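Local structure of interferon gamma (Paralichthys olivaceus, 6F1E) at residues T10-N13 against L14-H17; I59-M62 against L63-P67. The protein acts as a homodimeric cytokine that binds interferon gamma receptor 1 and, more weakly, its receptor 1-like relative, activating macrophages and neutrophils. One frame throughout, in Å; residues are numbered along the deposited sequence.

How the interactions relate
Interaction 1 (residues 10-17) closes before interaction 2 (residues 59-67) opens along the chain. The first lies on the helix spanning residues 5-17, the second at the C-terminal end of the long helix 41-64 and the turn that leaves it. Their centres are 15 Å apart, on the same side of the chain's centre, and their nearest atoms stay about 5 Å from each other without touching. Helix 89-107 joins them: Leu-93 on it packs against Leu-14 of interaction 1 and Leu-63 of interaction 2. Both also meet the second subunit, so these two short stretches contribute to the helical interface of the interferon gamma homodimer.

Interaction 1: residues T10-N13 against L14-H17; sequences TIQN and LLQH
Gln-12 O takes two backbone amides, Leu-15 N at 3.0 Å and Gln-16 N at 3.4 Å, both through weak bonds. Leu-15 N is shared, because it also makes a sound bond to Ile-11 O. That bond and the one from Leu-14 N to Thr-10 O, each 3.0 Å long, are the i to i+4 bonds of an alpha helix. The Ile-11 bond lies in the plane of its carbonyl, whereas Leu-14 N reaches Thr-10 O tilted 28° from that plane. From the next carbonyl on, the bonds weaken, and Gln-16 N reaches Asn-13 O weakly too.

The side chains of each pair, Thr-10 with Leu-14 and Ile-11 with Leu-15, lie side by side and point the same way. Ile-11 lays its CG2 branch against CD1 of Leu-15 at 3.8 Å; that methyl stands anti to the backbone N, while CG1 lies beside it (chi1 -77°). One residue earlier, CG2 of Thr-10 approaches CD1 of Leu-14 at 4.0 Å. CD1 of Leu-14 also sits 3.3 Å from Thr-10 O, close to the acceptor of its own amide. The hydroxyl of Thr-10 turns back along the helix, where OG1 is hydrogen-bonded to Arg-6 O.

One face of this short helix meets helix 89-107 of the same chain: Thr-10, Asn-13 and Leu-14 touch Asp-92, and Leu-14 also touches Leu-93. From the second subunit, Leu-136 packs on Ile-11 and Leu-14, and Trp-137 on Leu-15, both at the end of its helix 129-137.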
# COMPACT_ATOMS: atom_id res chain seq x y z
N THR A 10 -26.34 6.11 -14.04
CA THR A 10 -26.22 4.72 -13.60
C THR A 10 -25.98 4.62 -12.09
O THR A 10 -26.51 3.68 -11.43
CB THR A 10 -25.16 3.92 -14.38
OG1 THR A 10 -25.45 3.98 -15.78
CG2 THR A 10 -25.15 2.42 -13.93
N ILE A 11 -25.23 5.58 -11.54
CA ILE A 11 -24.94 5.58 -10.09
C ILE A 11 -26.20 5.85 -9.28
O ILE A 11 -26.49 5.14 -8.30
CB ILE A 11 -23.84 6.59 -9.69
CG1 ILE A 11 -22.45 6.04 -10.05
CG2 ILE A 11 -23.90 6.94 -8.19
CD1 ILE A 11 -21.34 7.08 -10.02
N GLN A 12 -26.94 6.88 -9.69
CA GLN A 12 -28.24 7.17 -9.07
C GLN A 12 -29.16 5.95 -9.06
O GLN A 12 -29.66 5.59 -8.00
CB GLN A 12 -28.93 8.37 -9.73
CG GLN A 12 -28.12 9.68 -9.74
CD GLN A 12 -27.35 9.94 -8.45
OE1 GLN A 12 -26.11 10.00 -8.46
NE2 GLN A 12 -28.09 10.07 -7.33
N ASN A 13 -29.33 5.27 -10.20
CA ASN A 13 -30.17 4.06 -10.25
C ASN A 13 -29.67 3.06 -9.24
O ASN A 13 -30.44 2.42 -8.54
CB ASN A 13 -30.20 3.36 -11.63
CG ASN A 13 -30.66 4.27 -12.77
OD1 ASN A 13 -30.84 5.48 -12.62
ND2 ASN A 13 -30.81 3.67 -13.95
N LEU A 14 -28.36 2.90 -9.17
CA LEU A 14 -27.78 1.96 -8.19
C LEU A 14 -28.12 2.28 -6.74
O LEU A 14 -28.37 1.37 -5.91
CB LEU A 14 -26.28 1.86 -8.37
CG LEU A 14 -25.98 0.95 -9.55
CD1 LEU A 14 -24.63 1.36 -10.11
CD2 LEU A 14 -26.01 -0.52 -9.14
N LEU A 15 -28.15 3.57 -6.43
CA LEU A 15 -28.41 4.02 -5.07
C LEU A 15 -29.83 3.68 -4.61
O LEU A 15 -30.07 3.55 -3.41
CB LEU A 15 -28.09 5.51 -4.94
CG LEU A 15 -26.57 5.80 -4.94
CD1 LEU A 15 -26.30 7.26 -5.27
CD2 LEU A 15 -25.93 5.37 -3.62
N GLN A 16 -30.75 3.50 -5.55
CA GLN A 16 -32.07 2.94 -5.22
C GLN A 16 -31.99 1.56 -4.51
O GLN A 16 -32.59 1.39 -3.47
CB GLN A 16 -33.00 2.88 -6.45
CG GLN A 16 -33.97 4.05 -6.58
CD GLN A 16 -33.31 5.37 -6.94
OE1 GLN A 16 -33.15 5.68 -8.12
NE2 GLN A 16 -32.95 6.16 -5.92
N HIS A 17 -31.24 0.60 -5.06
CA HIS A 17 -31.10 -0.72 -4.41
C HIS A 17 -30.22 -0.60 -3.18
O HIS A 17 -30.39 -1.37 -2.24
CB HIS A 17 -30.49 -1.76 -5.39
CG HIS A 17 -30.21 -3.11 -4.78
ND1 HIS A 17 -31.08 -4.18 -4.88
CD2 HIS A 17 -29.12 -3.59 -4.12
CE1 HIS A 17 -30.56 -5.24 -4.28
NE2 HIS A 17 -29.37 -4.91 -3.81

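Interaction 2: residues I59-M62 against L63-P67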
# COMPACT_ATOMS: atom_id res chain seq x y z
N ILE A 59 -16.77 -3.59 -6.12
CA ILE A 59 -17.87 -3.79 -7.07
C ILE A 59 -17.97 -5.27 -7.39
O ILE A 59 -19.05 -5.84 -7.35
CB ILE A 59 -17.69 -2.91 -8.30
CG1 ILE A 59 -17.78 -1.43 -7.85
CG2 ILE A 59 -18.75 -3.24 -9.35
CD1 ILE A 59 -17.10 -0.46 -8.79
N GLY A 60 -16.82 -5.90 -7.59
CA GLY A 60 -16.69 -7.37 -7.51
C GLY A 60 -17.60 -7.97 -6.46
O GLY A 60 -18.59 -8.61 -6.81
N GLN A 61 -17.32 -7.71 -5.18
CA GLN A 61 -18.15 -8.26 -4.07
C GLN A 61 -19.64 -7.89 -4.20
O GLN A 61 -20.51 -8.71 -4.00
CB GLN A 61 -17.63 -7.82 -2.70
CG GLN A 61 -16.23 -8.30 -2.36
CD GLN A 61 -16.10 -9.80 -2.45
OE1 GLN A 61 -15.32 -10.33 -3.27
NE2 GLN A 61 -16.89 -10.51 -1.62
N MET A 62 -19.92 -6.67 -4.59
CA MET A 62 -21.29 -6.28 -4.78
C MET A 62 -21.94 -7.16 -5.85
O MET A 62 -23.12 -7.42 -5.78
CB MET A 62 -21.38 -4.79 -5.14
CG MET A 62 -21.00 -3.86 -3.99
SD MET A 62 -20.80 -2.14 -4.47
CE MET A 62 -22.47 -1.52 -4.60
N LEU A 63 -21.17 -7.60 -6.84
CA LEU A 63 -21.68 -8.59 -7.81
C LEU A 63 -21.82 -10.00 -7.22
O LEU A 63 -22.81 -10.68 -7.53
CB LEU A 63 -20.82 -8.63 -9.07
CG LEU A 63 -20.93 -7.39 -9.98
CD1 LEU A 63 -19.73 -7.29 -10.96
CD2 LEU A 63 -22.28 -7.40 -10.71
N GLU A 64 -20.87 -10.45 -6.40
CA GLU A 64 -21.02 -11.76 -5.72
C GLU A 64 -22.24 -11.79 -4.80
O GLU A 64 -23.05 -12.68 -4.93
CB GLU A 64 -19.76 -12.16 -4.94
CG GLU A 64 -18.54 -12.34 -5.85
CD GLU A 64 -17.48 -13.29 -5.29
OE1 GLU A 64 -16.33 -12.85 -5.09
OE2 GLU A 64 -17.80 -14.49 -5.07
N GLN A 65 -22.41 -10.78 -3.96
CA GLN A 65 -23.54 -10.71 -3.01
C GLN A 65 -24.91 -10.48 -3.66
O GLN A 65 -25.92 -10.36 -2.96
CB GLN A 65 -23.28 -9.64 -1.92
CG GLN A 65 -22.30 -10.14 -0.86
CD GLN A 65 -21.46 -9.04 -0.22
OE1 GLN A 65 -21.98 -8.11 0.41
NE2 GLN A 65 -20.14 -9.16 -0.36
N LEU A 66 -24.94 -10.39 -4.98
CA LEU A 66 -26.19 -10.47 -5.75
C LEU A 66 -26.67 -11.96 -5.85
O LEU A 66 -25.85 -12.87 -6.08
CB LEU A 66 -25.98 -9.86 -7.15
CG LEU A 66 -26.91 -8.76 -7.66
CD1 LEU A 66 -27.01 -7.55 -6.72
CD2 LEU A 66 -26.42 -8.31 -9.04
N PRO A 67 -27.99 -12.21 -5.65
CA PRO A 67 -28.54 -13.55 -5.95
C PRO A 67 -28.76 -13.82 -7.47
O PRO A 67 -28.61 -12.89 -8.29
CB PRO A 67 -29.87 -13.56 -5.17
CG PRO A 67 -30.28 -12.12 -5.09
CD PRO A 67 -29.01 -11.33 -5.02
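Gln-65 reaches back from the turn after the helix over the carbonyl of Gln-61, and its side chain stays near that oxygen along its length. Its CB lies 3.6 Å from Gln-61 O, and CG and CD follow at slightly longer range. CG stands beside the backbone N (chi1 -77°) and the chain is extended beyond it, which brings the amide across the Gln-61 side chain. There NE2 comes to 3.7 Å from Gln-61 CB, the two amide planes being turned 53° against each other. At the far corner of the tip, OE1 is hydrogen-bonded to NE2 of Gln-132 of the second subunit.

The main chain closes the turn: Gln-65 N points at Gln-61 O over 2.8 Å, almost straight at 179°. Glu-64 N bonds to Gly-60 O at 3.0 Å, and Leu-63 N to Ile-59 O at 2.8 Å, with a weak second bond from Leu-63 N to Gly-60 O. Leu-63 lays CB 3.2 Å from Gly-60 O, while its side chain packs on Leu-93 and Asn-94 of helix 89-107. Leu-66 meets Val-89 and Arg-90 of the same helix.

Leu-63 and Leu-66 thus face helix 89-107, while the second subunit meets both apolar Met-62 and polar Gln-61 and Gln-65. The bond to Gln-61 O holds Gln-65 on the helix end; its side-chain amide, through OE1, makes the link to Gln-132 and gives this part of the homodimer interface a polar component.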